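Side-chain contacts in GCN5-related N-acetyltransferase (Anabaena variabilis, PDB 2OZG), which binds coenzyme A and probably transfers acetyl groups to amines, perhaps those of aminoglycosides, as a member of the GCN5-related N-acetyltransferase family: residues A64-G69 with P186-G191; M68-G73 with I113-L118; Q283-L288 with S358-R363; N292-L297 with G324-S329. All coordinates share one frame; numbering follows the deposited sequence.

Contact 1. Residues A64-G69 with P186-G191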
loop_
_atom_site.group_PDB
_atom_site.type_symbol
_atom_site.label_atom_id
_atom_site.label_comp_id
_atom_site.label_asym_id
_atom_site.label_seq_id
_atom_site.Cartn_x
_atom_site.Cartn_y
_atom_site.Cartn_z
ATOM N N ALA A 64 -26.763 2.901 26.878
ATOM C CA ALA A 64 -26.338 2.885 28.259
ATOM C C ALA A 64 -26.031 4.297 28.743
ATOM O O ALA A 64 -25.442 5.141 28.022
ATOM C CB ALA A 64 -25.079 2.017 28.442
ATOM N N ILE A 65 -26.481 4.565 29.954
ATOM C CA ILE A 65 -26.180 5.799 30.668
ATOM C C ILE A 65 -25.148 5.433 31.765
ATOM O O ILE A 65 -25.419 4.536 32.586
ATOM C CB ILE A 65 -27.410 6.393 31.397
ATOM C CG1 ILE A 65 -28.551 6.692 30.432
ATOM C CG2 ILE A 65 -26.994 7.719 32.073
ATOM C CD1 ILE A 65 -29.766 7.222 31.170
ATOM N N LEU A 66 -24.019 6.142 31.800
ATOM C CA LEU A 66 -22.947 5.926 32.812
ATOM C C LEU A 66 -22.853 7.111 33.755
ATOM O O LEU A 66 -22.278 8.166 33.408
ATOM C CB LEU A 66 -21.562 5.672 32.133
ATOM C CG LEU A 66 -21.570 4.531 31.120
ATOM C CD1 LEU A 66 -20.184 4.301 30.498
ATOM C CD2 LEU A 66 -22.046 3.228 31.744
ATOM N N PRO A 67 -23.517 6.992 34.914
ATOM C CA PRO A 67 -23.437 8.073 35.844
ATOM C C PRO A 67 -22.108 8.120 36.528
ATOM O O PRO A 67 -21.739 7.189 37.245
ATOM C CB PRO A 67 -24.596 7.804 36.844
ATOM C CG PRO A 67 -25.342 6.638 36.310
ATOM C CD PRO A 67 -24.436 5.949 35.339
HETATM N N MSE A 68 -21.393 9.217 36.329
HETATM C CA MSE A 68 -20.073 9.333 36.913
HETATM C C MSE A 68 -19.720 10.794 37.144
HETATM O O MSE A 68 -20.535 11.550 37.625
HETATM C CB MSE A 68 -19.075 8.616 35.995
HETATM C CG MSE A 68 -19.055 9.124 34.601
HETATM SE SE MSE A 68 -17.688 8.353 33.478
HETATM C CE MSE A 68 -18.697 8.310 31.834
ATOM N N GLY A 69 -18.487 11.180 36.880
ATOM C CA GLY A 69 -18.081 12.549 37.064
ATOM C C GLY A 69 -17.050 12.911 36.037
ATOM O O GLY A 69 -16.451 12.027 35.381
ATOM N N PRO A 186 -17.224 2.564 37.096
ATOM C CA PRO A 186 -16.662 1.231 37.183
ATOM C C PRO A 186 -16.496 0.509 35.824
ATOM O O PRO A 186 -15.546 -0.251 35.650
ATOM C CB PRO A 186 -17.631 0.519 38.116
ATOM C CG PRO A 186 -18.135 1.588 39.014
ATOM C CD PRO A 186 -18.170 2.847 38.189
ATOM N N ALA A 187 -17.371 0.783 34.863
ATOM C CA ALA A 187 -17.328 0.137 33.556
ATOM C C ALA A 187 -16.098 0.504 32.768
ATOM O O ALA A 187 -15.639 -0.278 31.908
ATOM C CB ALA A 187 -18.585 0.550 32.742
ATOM N N ILE A 188 -15.589 1.707 33.015
ATOM C CA ILE A 188 -14.407 2.196 32.300
ATOM C C ILE A 188 -13.202 1.368 32.752
ATOM O O ILE A 188 -12.393 0.896 31.958
ATOM C CB ILE A 188 -14.100 3.681 32.583
ATOM C CG1 ILE A 188 -15.319 4.613 32.404
ATOM C CG2 ILE A 188 -12.949 4.154 31.771
ATOM C CD1 ILE A 188 -15.857 4.778 31.074
ATOM N N TRP A 189 -13.080 1.216 34.057
ATOM C CA TRP A 189 -12.040 0.402 34.629
ATOM C C TRP A 189 -12.170 -1.052 34.141
ATOM O O TRP A 189 -11.177 -1.701 33.888
ATOM C CB TRP A 189 -12.110 0.451 36.146
ATOM C CG TRP A 189 -11.606 1.713 36.727
ATOM C CD1 TRP A 189 -12.329 2.676 37.341
ATOM C CD2 TRP A 189 -10.242 2.126 36.792
ATOM N NE1 TRP A 189 -11.504 3.680 37.777
ATOM C CE2 TRP A 189 -10.214 3.363 37.459
ATOM C CE3 TRP A 189 -9.037 1.568 36.352
ATOM C CZ2 TRP A 189 -9.027 4.037 37.728
ATOM C CZ3 TRP A 189 -7.856 2.262 36.582
ATOM C CH2 TRP A 189 -7.865 3.486 37.265
ATOM N N GLN A 190 -13.403 -1.566 34.102
ATOM C CA GLN A 190 -13.685 -2.897 33.560
ATOM C C GLN A 190 -13.147 -3.088 32.157
ATOM O O GLN A 190 -12.531 -4.112 31.832
ATOM C CB GLN A 190 -15.193 -3.124 33.503
ATOM C CG GLN A 190 -15.855 -3.422 34.834
ATOM C CD GLN A 190 -15.584 -4.781 35.349
ATOM O OE1 GLN A 190 -15.070 -5.653 34.649
ATOM N NE2 GLN A 190 -15.962 -4.995 36.591
ATOM N N GLY A 191 -13.425 -2.120 31.303
ATOM C CA GLY A 191 -12.966 -2.184 29.923
ATOM C C GLY A 191 -11.479 -2.226 29.849
ATOM O O GLY A 191 -10.940 -2.962 29.047
#
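A187 O accepts a hydrogen bond from G191 N at 2.9 Å, a regular bond in the first turn of helix 186-192. That helix lies against strand 58-72 of the GNAT fold, and the methyl group of the same A187 meets the strand. The contact is apolar and rests mainly on L66. L66 has CG beside its backbone N (chi1 -54°) and CD1 extended away from CA (chi2 -179°), which sets its two methyls beside A187 and I188. CD2 meets A187 CB at 4.5 Å. CD1 meets I188 CD1 at 4.4 Å, methyl to methyl. I188 does not aim its CB at the strand; a bend at chi2 (-66°) swings CD1 round to L66. These are loose van der Waals distances, and the buried area is small. I45 of helix 37-45 touches both L66 and A187 and so completes this apolar patch. D394 and F396, at the C-terminal end of the chain, touch I188. In the sheet, L66 and M68 bond through their backbones to G81 and M79 of strand 75-87. Bound coenzyme A is about 10 Å from the L66 side chain, too far for direct contact. Farther along the strand comes selenomethionine M68, whose SE atom lies 4.6 Å from I188 CG1.

Contact 2. Residues M68-G73 with I113-L118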
loop_
_atom_site.group_PDB
_atom_site.type_symbol
_atom_site.label_atom_id
_atom_site.label_comp_id
_atom_site.label_asym_id
_atom_site.label_seq_id
_atom_site.Cartn_x
_atom_site.Cartn_y
_atom_site.Cartn_z
HETATM N N MSE A 68 -21.393 9.217 36.329
HETATM C CA MSE A 68 -20.073 9.333 36.913
HETATM C C MSE A 68 -19.720 10.794 37.144
HETATM O O MSE A 68 -20.535 11.550 37.625
HETATM C CB MSE A 68 -19.075 8.616 35.995
HETATM C CG MSE A 68 -19.055 9.124 34.601
HETATM SE SE MSE A 68 -17.688 8.353 33.478
HETATM C CE MSE A 68 -18.697 8.310 31.834
ATOM N N GLY A 69 -18.487 11.180 36.880
ATOM C CA GLY A 69 -18.081 12.549 37.064
ATOM C C GLY A 69 -17.050 12.911 36.037
ATOM O O GLY A 69 -16.451 12.027 35.381
ATOM N N GLN A 70 -16.823 14.216 35.926
ATOM C CA GLN A 70 -15.820 14.755 35.016
ATOM C C GLN A 70 -15.128 15.922 35.725
ATOM O O GLN A 70 -15.796 16.751 36.349
ATOM C CB GLN A 70 -16.467 15.255 33.720
ATOM C CG GLN A 70 -15.492 15.338 32.600
ATOM C CD GLN A 70 -16.094 15.516 31.273
ATOM O OE1 GLN A 70 -17.194 16.056 31.141
ATOM N NE2 GLN A 70 -15.313 15.176 30.216
ATOM N N TRP A 71 -13.799 15.984 35.612
ATOM C CA TRP A 71 -13.035 17.041 36.268
ATOM C C TRP A 71 -12.880 18.322 35.406
ATOM O O TRP A 71 -12.183 18.294 34.402
ATOM C CB TRP A 71 -11.689 16.486 36.710
ATOM C CG TRP A 71 -11.798 15.374 37.713
ATOM C CD1 TRP A 71 -11.815 14.032 37.427
ATOM C CD2 TRP A 71 -11.899 15.469 39.143
ATOM N NE1 TRP A 71 -11.932 13.309 38.559
ATOM C CE2 TRP A 71 -11.990 14.152 39.636
ATOM C CE3 TRP A 71 -11.897 16.526 40.055
ATOM C CZ2 TRP A 71 -12.057 13.863 41.016
ATOM C CZ3 TRP A 71 -12.031 16.244 41.395
ATOM C CH2 TRP A 71 -12.090 14.939 41.870
ATOM N N TRP A 72 -13.527 19.427 35.813
ATOM C CA TRP A 72 -13.467 20.707 35.087
ATOM C C TRP A 72 -12.959 21.759 36.076
ATOM O O TRP A 72 -13.572 21.974 37.134
ATOM C CB TRP A 72 -14.860 21.118 34.539
ATOM C CG TRP A 72 -15.426 20.146 33.491
ATOM C CD1 TRP A 72 -16.418 19.183 33.658
ATOM C CD2 TRP A 72 -14.921 19.981 32.168
ATOM N NE1 TRP A 72 -16.610 18.509 32.453
ATOM C CE2 TRP A 72 -15.684 18.982 31.541
ATOM C CE3 TRP A 72 -13.929 20.663 31.422
ATOM C CZ2 TRP A 72 -15.454 18.612 30.227
ATOM C CZ3 TRP A 72 -13.675 20.277 30.162
ATOM C CH2 TRP A 72 -14.429 19.265 29.558
ATOM N N GLY A 73 -11.860 22.399 35.719
ATOM C CA GLY A 73 -11.210 23.378 36.529
ATOM C C GLY A 73 -10.881 22.800 37.910
ATOM O O GLY A 73 -10.910 23.505 38.895
ATOM N N ILE A 113 -28.168 15.722 37.143
ATOM C CA ILE A 113 -26.826 15.577 36.631
ATOM C C ILE A 113 -26.729 16.694 35.581
ATOM O O ILE A 113 -27.521 16.729 34.655
ATOM C CB ILE A 113 -26.620 14.188 36.055
ATOM C CG1 ILE A 113 -26.492 13.180 37.200
ATOM C CG2 ILE A 113 -25.372 14.206 35.196
ATOM C CD1 ILE A 113 -26.758 11.768 36.781
ATOM N N PRO A 114 -25.821 17.665 35.788
ATOM C CA PRO A 114 -25.782 18.850 34.943
ATOM C C PRO A 114 -25.147 18.809 33.597
ATOM O O PRO A 114 -25.338 19.788 32.844
ATOM C CB PRO A 114 -24.978 19.833 35.788
ATOM C CG PRO A 114 -24.047 18.989 36.515
ATOM C CD PRO A 114 -24.793 17.731 36.843
ATOM N N ILE A 115 -24.308 17.790 33.326
ATOM C CA ILE A 115 -23.648 17.620 32.023
ATOM C C ILE A 115 -23.651 16.155 31.590
ATOM O O ILE A 115 -23.856 15.249 32.408
ATOM C CB ILE A 115 -22.223 18.130 31.997
ATOM C CG1 ILE A 115 -21.437 17.500 33.133
ATOM C CG2 ILE A 115 -22.178 19.675 32.184
ATOM C CD1 ILE A 115 -19.948 17.703 32.999
ATOM N N SER A 116 -23.491 15.947 30.291
ATOM C CA SER A 116 -23.492 14.618 29.684
ATOM C C SER A 116 -22.472 14.675 28.548
ATOM O O SER A 116 -22.341 15.686 27.882
ATOM C CB SER A 116 -24.859 14.237 29.144
ATOM O OG SER A 116 -24.889 12.957 28.467
ATOM N N VAL A 117 -21.746 13.586 28.372
ATOM C CA VAL A 117 -20.696 13.471 27.371
ATOM C C VAL A 117 -20.842 12.131 26.593
ATOM O O VAL A 117 -21.313 11.122 27.161
ATOM C CB VAL A 117 -19.312 13.521 28.068
ATOM C CG1 VAL A 117 -18.113 13.111 27.102
ATOM C CG2 VAL A 117 -19.094 14.883 28.658
ATOM N N LEU A 118 -20.400 12.143 25.332
ATOM C CA LEU A 118 -20.412 10.993 24.431
ATOM C C LEU A 118 -19.484 11.228 23.252
ATOM O O LEU A 118 -19.142 12.365 22.908
ATOM C CB LEU A 118 -21.849 10.695 23.916
ATOM C CG LEU A 118 -22.650 11.797 23.204
ATOM C CD1 LEU A 118 -22.226 11.989 21.771
ATOM C CD2 LEU A 118 -24.113 11.434 23.233
#
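Q70 reaches from strand 58-72 toward I115 and V117 of strand 115-118. Its CB lies 4.3 Å from I115 CD1. CG stands anti to the backbone N (chi1 -159°), and the extended chain carries the amide on to V117. There CD is 4.0 Å from V117 CG2. OE1 is nearer still, 3.3 Å from V117 CG2, and it also faces I115 CD1. The polar needs of this buried amide are met by other groups. Q70 OE1 accepts a hydrogen bond from W72 NE1 at 2.8 Å, bent to 130° at the hydrogen, with the donor well above the carbonyl plane. NE2 donates to G180 O. The amide is thus gripped at both ends, which probably keeps it from flipping. I115 CD1 also packs against the W72 indole, 3.5 Å from NE1. With an alanine here, W72 NE1 and G180 O would probably lose their partners, and a gap would open beside V117 CG2. W286 of strand 279-290 touches Q70, W72 and V117. The two strand segments run at 93° to each other, 8.7 Å apart. Strand 75-87 pairs with both, antiparallel to 58-72 and parallel to 115-118, in the strongly twisted central sheet of the GNAT fold.

Contact 3. Residues Q283-L288 with S358-R363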
loop_
_atom_site.group_PDB
_atom_site.type_symbol
_atom_site.label_atom_id
_atom_site.label_comp_id
_atom_site.label_asym_id
_atom_site.label_seq_id
_atom_site.Cartn_x
_atom_site.Cartn_y
_atom_site.Cartn_z
ATOM N N GLN A 283 -7.491 10.946 15.940
ATOM C CA GLN A 283 -8.057 11.814 16.953
ATOM C C GLN A 283 -9.563 11.844 16.823
ATOM O O GLN A 283 -10.143 11.477 15.782
ATOM C CB GLN A 283 -7.523 13.214 16.803
ATOM C CG GLN A 283 -7.975 13.856 15.523
ATOM C CD GLN A 283 -7.523 15.260 15.427
ATOM O OE1 GLN A 283 -7.966 16.122 16.204
ATOM N NE2 GLN A 283 -6.653 15.534 14.454
ATOM N N ASP A 284 -10.208 12.233 17.916
ATOM C CA ASP A 284 -11.646 12.318 17.979
ATOM C C ASP A 284 -12.033 13.456 18.905
ATOM O O ASP A 284 -11.308 13.769 19.857
ATOM C CB ASP A 284 -12.215 11.022 18.560
ATOM C CG ASP A 284 -12.137 9.868 17.599
ATOM O OD1 ASP A 284 -13.059 9.733 16.773
ATOM O OD2 ASP A 284 -11.173 9.073 17.676
ATOM N N ARG A 285 -13.122 14.134 18.581
ATOM C CA ARG A 285 -13.702 15.045 19.526
ATOM C C ARG A 285 -14.948 14.426 20.105
ATOM O O ARG A 285 -15.833 14.023 19.410
ATOM C CB ARG A 285 -14.004 16.402 18.930
ATOM C CG ARG A 285 -12.753 17.133 18.527
ATOM C CD ARG A 285 -13.066 18.437 17.804
ATOM N NE ARG A 285 -11.823 19.036 17.377
ATOM C CZ ARG A 285 -11.723 20.025 16.505
ATOM N NH1 ARG A 285 -12.814 20.586 15.998
ATOM N NH2 ARG A 285 -10.516 20.435 16.124
ATOM N N TRP A 286 -14.979 14.370 21.429
ATOM C CA TRP A 286 -16.161 14.022 22.124
ATOM C C TRP A 286 -17.042 15.246 22.323
ATOM O O TRP A 286 -16.586 16.411 22.236
ATOM C CB TRP A 286 -15.859 13.302 23.440
ATOM C CG TRP A 286 -14.694 13.771 24.205
ATOM C CD1 TRP A 286 -13.405 13.305 24.101
ATOM C CD2 TRP A 286 -14.680 14.737 25.250
ATOM N NE1 TRP A 286 -12.597 13.959 25.004
ATOM C CE2 TRP A 286 -13.363 14.785 25.765
ATOM C CE3 TRP A 286 -15.658 15.577 25.817
ATOM C CZ2 TRP A 286 -12.998 15.630 26.814
ATOM C CZ3 TRP A 286 -15.302 16.386 26.859
ATOM C CH2 TRP A 286 -13.970 16.412 27.350
HETATM N N MSE A 287 -18.303 14.976 22.642
HETATM C CA MSE A 287 -19.263 16.011 22.760
HETATM C C MSE A 287 -19.822 16.089 24.117
HETATM O O MSE A 287 -19.884 15.088 24.838
HETATM C CB MSE A 287 -20.366 15.726 21.784
HETATM C CG MSE A 287 -19.987 15.845 20.322
HETATM SE SE MSE A 287 -21.552 15.633 19.128
HETATM C CE MSE A 287 -21.250 17.163 17.891
ATOM N N LEU A 288 -20.316 17.268 24.453
ATOM C CA LEU A 288 -20.912 17.537 25.778
ATOM C C LEU A 288 -22.258 18.245 25.642
ATOM O O LEU A 288 -22.442 19.086 24.769
ATOM C CB LEU A 288 -19.950 18.443 26.583
ATOM C CG LEU A 288 -20.347 18.725 28.056
ATOM C CD1 LEU A 288 -19.222 18.592 29.068
ATOM C CD2 LEU A 288 -21.044 20.104 28.180
ATOM N N SER A 358 -13.517 24.923 27.492
ATOM C CA SER A 358 -12.308 25.567 27.001
ATOM C C SER A 358 -11.733 24.931 25.761
ATOM O O SER A 358 -10.569 25.115 25.463
ATOM C CB SER A 358 -11.179 25.615 28.069
ATOM O OG SER A 358 -11.751 25.845 29.305
ATOM N N LEU A 359 -12.530 24.203 24.994
ATOM C CA LEU A 359 -12.014 23.663 23.741
ATOM C C LEU A 359 -11.655 24.813 22.798
ATOM O O LEU A 359 -10.605 24.788 22.125
ATOM C CB LEU A 359 -13.089 22.765 23.066
ATOM C CG LEU A 359 -12.637 22.127 21.759
ATOM C CD1 LEU A 359 -11.406 21.275 21.931
ATOM C CD2 LEU A 359 -13.763 21.328 21.124
ATOM N N PHE A 360 -12.596 25.755 22.663
ATOM C CA PHE A 360 -12.417 26.966 21.875
ATOM C C PHE A 360 -12.632 28.164 22.743
ATOM O O PHE A 360 -13.453 28.121 23.687
ATOM C CB PHE A 360 -13.397 26.966 20.685
ATOM C CG PHE A 360 -13.112 25.849 19.718
ATOM C CD1 PHE A 360 -11.915 25.810 19.060
ATOM C CD2 PHE A 360 -14.030 24.836 19.504
ATOM C CE1 PHE A 360 -11.618 24.765 18.158
ATOM C CE2 PHE A 360 -13.748 23.817 18.621
ATOM C CZ PHE A 360 -12.553 23.771 17.970
ATOM N N THR A 361 -11.880 29.231 22.448
ATOM C CA THR A 361 -11.956 30.466 23.193
ATOM C C THR A 361 -13.150 31.241 22.740
ATOM O O THR A 361 -13.711 30.965 21.676
ATOM C CB THR A 361 -10.736 31.387 22.947
ATOM O OG1 THR A 361 -10.673 31.745 21.539
ATOM C CG2 THR A 361 -9.438 30.744 23.414
ATOM N N PRO A 362 -13.611 32.180 23.582
ATOM C CA PRO A 362 -14.698 33.014 23.138
ATOM C C PRO A 362 -14.508 33.633 21.785
ATOM O O PRO A 362 -15.446 33.639 20.989
ATOM C CB PRO A 362 -14.832 34.067 24.287
ATOM C CG PRO A 362 -14.477 33.316 25.486
ATOM C CD PRO A 362 -13.321 32.369 25.025
ATOM N N ARG A 363 -13.316 34.168 21.531
ATOM C CA ARG A 363 -12.986 34.764 20.244
ATOM C C ARG A 363 -13.190 33.760 19.118
ATOM O O ARG A 363 -13.756 34.092 18.081
ATOM C CB ARG A 363 -11.513 35.173 20.231
ATOM C CG ARG A 363 -11.154 36.031 19.049
ATOM C CD ARG A 363 -9.650 36.207 18.908
ATOM N NE ARG A 363 -8.933 34.958 18.633
ATOM C CZ ARG A 363 -8.674 34.496 17.410
ATOM N NH1 ARG A 363 -9.081 35.156 16.334
ATOM N NH2 ARG A 363 -8.004 33.358 17.263
#
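The link between helices 349-357 and 362-367 of the sterol carrier protein-like part meets strand 279-290 of the neighbouring GNAT part through L359, F360 and R285. R285 does most of the work. Its chain is extended from CG to NE (chi2 174°, chi3 -176°), which carries the guanidinium out to the F360 ring. F360 CZ lies over one face of that group, 3.8 Å from R285 NH1. Seen from the phenyl ring, NH1 sits at the edge, near the ring plane. The two planes are 78° apart, so the ring stands on its rim against the flat guanidinium. Nearer the strand, R285 CD packs on L359 CD2 at 4.5 Å. L359 CG sits over one face of the F360 ring, near its rim, 3.7 Å above the plane. The polar end of R285 is held by other partners: NH1 bonds Q133 OE1, and NH2 bonds D267 O of the second subunit. S358 ends the preceding helix in a Schellman motif, and T361 is the N-cap of the next, its side chain capping a backbone N. The arrangement is a junction of two domains within one chain, formed right where a second subunit of the assembly also packs.

Contact 4. Residues N292-L297 with G324-S329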
loop_
_atom_site.group_PDB
_atom_site.type_symbol
_atom_site.label_atom_id
_atom_site.label_comp_id
_atom_site.label_asym_id
_atom_site.label_seq_id
_atom_site.Cartn_x
_atom_site.Cartn_y
_atom_site.Cartn_z
ATOM N N ASN A 292 -28.052 21.171 32.698
ATOM C CA ASN A 292 -28.528 22.241 33.602
ATOM C C ASN A 292 -27.522 23.403 33.637
ATOM O O ASN A 292 -26.407 23.263 34.145
ATOM C CB ASN A 292 -28.786 21.698 34.985
ATOM C CG ASN A 292 -29.491 22.702 35.854
ATOM O OD1 ASN A 292 -28.966 23.774 36.169
ATOM N ND2 ASN A 292 -30.706 22.383 36.203
ATOM N N VAL A 293 -27.886 24.525 33.046
ATOM C CA VAL A 293 -26.948 25.638 32.948
ATOM C C VAL A 293 -26.432 26.105 34.294
ATOM O O VAL A 293 -25.232 26.280 34.460
ATOM C CB VAL A 293 -27.577 26.872 32.167
ATOM C CG1 VAL A 293 -26.752 28.153 32.313
ATOM C CG2 VAL A 293 -27.714 26.542 30.714
ATOM N N CYS A 294 -27.338 26.316 35.255
ATOM C CA CYS A 294 -26.951 26.802 36.582
ATOM C C CYS A 294 -26.066 25.820 37.307
ATOM O O CYS A 294 -24.991 26.173 37.782
ATOM C CB CYS A 294 -28.180 27.080 37.462
ATOM S SG CYS A 294 -29.266 28.323 36.784
ATOM N N LYS A 295 -26.524 24.583 37.418
ATOM C CA LYS A 295 -25.762 23.603 38.148
ATOM C C LYS A 295 -24.406 23.294 37.479
ATOM O O LYS A 295 -23.409 23.118 38.153
ATOM C CB LYS A 295 -26.576 22.348 38.364
ATOM C CG LYS A 295 -27.874 22.533 39.144
ATOM C CD LYS A 295 -27.665 22.929 40.604
ATOM N N ALA A 296 -24.371 23.238 36.166
ATOM C CA ALA A 296 -23.106 22.957 35.452
ATOM C C ALA A 296 -22.071 24.052 35.750
ATOM O O ALA A 296 -20.927 23.749 36.105
ATOM C CB ALA A 296 -23.321 22.842 33.970
ATOM N N LEU A 297 -22.491 25.306 35.651
ATOM C CA LEU A 297 -21.617 26.449 35.905
ATOM C C LEU A 297 -21.179 26.545 37.376
ATOM O O LEU A 297 -20.020 26.878 37.644
ATOM C CB LEU A 297 -22.277 27.742 35.461
ATOM C CG LEU A 297 -22.382 27.864 33.945
ATOM C CD1 LEU A 297 -23.322 29.012 33.535
ATOM C CD2 LEU A 297 -20.995 28.003 33.316
ATOM N N GLY A 324 -32.871 31.240 28.621
ATOM C CA GLY A 324 -33.103 32.520 29.295
ATOM C C GLY A 324 -31.828 33.248 29.639
ATOM O O GLY A 324 -30.752 32.906 29.145
ATOM N N LYS A 325 -31.938 34.223 30.540
ATOM C CA LYS A 325 -30.787 35.023 30.915
ATOM C C LYS A 325 -30.278 34.601 32.285
ATOM O O LYS A 325 -31.059 34.339 33.161
ATOM C CB LYS A 325 -31.133 36.491 30.923
ATOM C CG LYS A 325 -31.484 37.089 29.555
ATOM C CD LYS A 325 -32.034 38.484 29.826
ATOM C CE LYS A 325 -32.155 39.326 28.595
ATOM N NZ LYS A 325 -32.620 40.717 28.997
ATOM N N PHE A 326 -28.963 34.492 32.406
ATOM C CA PHE A 326 -28.277 34.061 33.609
ATOM C C PHE A 326 -27.062 34.996 33.823
ATOM O O PHE A 326 -26.361 35.403 32.860
ATOM C CB PHE A 326 -27.760 32.596 33.460
ATOM C CG PHE A 326 -28.831 31.590 33.149
ATOM C CD1 PHE A 326 -29.179 31.306 31.826
ATOM C CD2 PHE A 326 -29.501 30.920 34.179
ATOM C CE1 PHE A 326 -30.208 30.402 31.529
ATOM C CE2 PHE A 326 -30.527 30.003 33.884
ATOM C CZ PHE A 326 -30.881 29.745 32.563
ATOM N N ILE A 327 -26.833 35.347 35.074
ATOM C CA ILE A 327 -25.617 36.043 35.450
ATOM C C ILE A 327 -24.684 35.027 36.113
ATOM O O ILE A 327 -25.026 34.419 37.121
ATOM C CB ILE A 327 -25.870 37.182 36.439
ATOM C CG1 ILE A 327 -26.936 38.121 35.867
ATOM C CG2 ILE A 327 -24.555 37.862 36.745
ATOM C CD1 ILE A 327 -27.420 39.235 36.841
ATOM N N LEU A 328 -23.519 34.838 35.517
ATOM C CA LEU A 328 -22.452 34.030 36.090
ATOM C C LEU A 328 -21.498 34.976 36.816
ATOM O O LEU A 328 -20.845 35.804 36.161
ATOM C CB LEU A 328 -21.670 33.365 34.960
ATOM C CG LEU A 328 -20.476 32.540 35.328
ATOM C CD1 LEU A 328 -20.859 31.415 36.274
ATOM C CD2 LEU A 328 -19.842 32.031 34.044
ATOM N N SER A 329 -21.401 34.877 38.141
ATOM C CA SER A 329 -20.477 35.740 38.900
ATOM C C SER A 329 -19.377 34.865 39.418
ATOM O O SER A 329 -19.632 33.910 40.160
ATOM C CB SER A 329 -21.155 36.429 40.120
ATOM O OG SER A 329 -22.245 37.196 39.670
#
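In the sterol carrier protein-like domain, helix 293-299 packs on the five-stranded sheet, with V293, C294 and L297 meeting F326 and L328. The segments run nearly alongside each other, their axes 14° apart in direction and 10.3 Å apart. F326 is the residue most buried by the contact. V293 CG1 stands over the centre of its ring, 4.0 Å from the ring centroid and 11° off the normal, a CH-pi contact. That methyl gets there because it is anti to the backbone N of V293 (chi1 167°). C294 SG approaches the same ring obliquely, 3.6 Å from F326 CE2. In this conformer it is a sulfur-aromatic contact; C294 has a second one, so the contact is doubtful. One turn on, L297 CB meets L328 CD1 at 4.0 Å. If F326 were an alanine, V293 CG1 would probably lose the ring it rests on, and a gap would open under the first turn of the helix. The helix start is fixed by polar bonds. N292 is the N-cap: its OD1 accepts from K295 N at 2.9 Å in an almost straight bond. N322 OD1 takes the N-H of V293. Around the contact, V337 of strand 334-339, the sheet neighbour of 324-331, touches C294, L297 and L328. Helix 349-357 brings I349 and L352 against V293. Helix 375-385 closes the far end, with F385 against both L297 and L328.

Overall arrangement
Contacts 1 and 2 share strand 58-72: contact 1 packs a helix on it, and contact 2 joins it to strand 115-118. Contact 2 lies nearest the centre of the chain and contact 4 farthest out, its centre about 22 Å from that of the chain, yet all four are buried. Their chemistry differs. Contact 1 is apolar, carried by aliphatic side chains, contact 2 encloses a bonded amide, contact 3 sets a guanidinium against a ring, and contact 4 is aliphatic and aromatic. Strands 115-118 and 279-290 are neighbours, tying contact 2 to contact 3 through L118 O and M287 N. P114 O probably bonds N292 N, which ties contact 2 to contact 4. Only contact 3 also meets a second subunit.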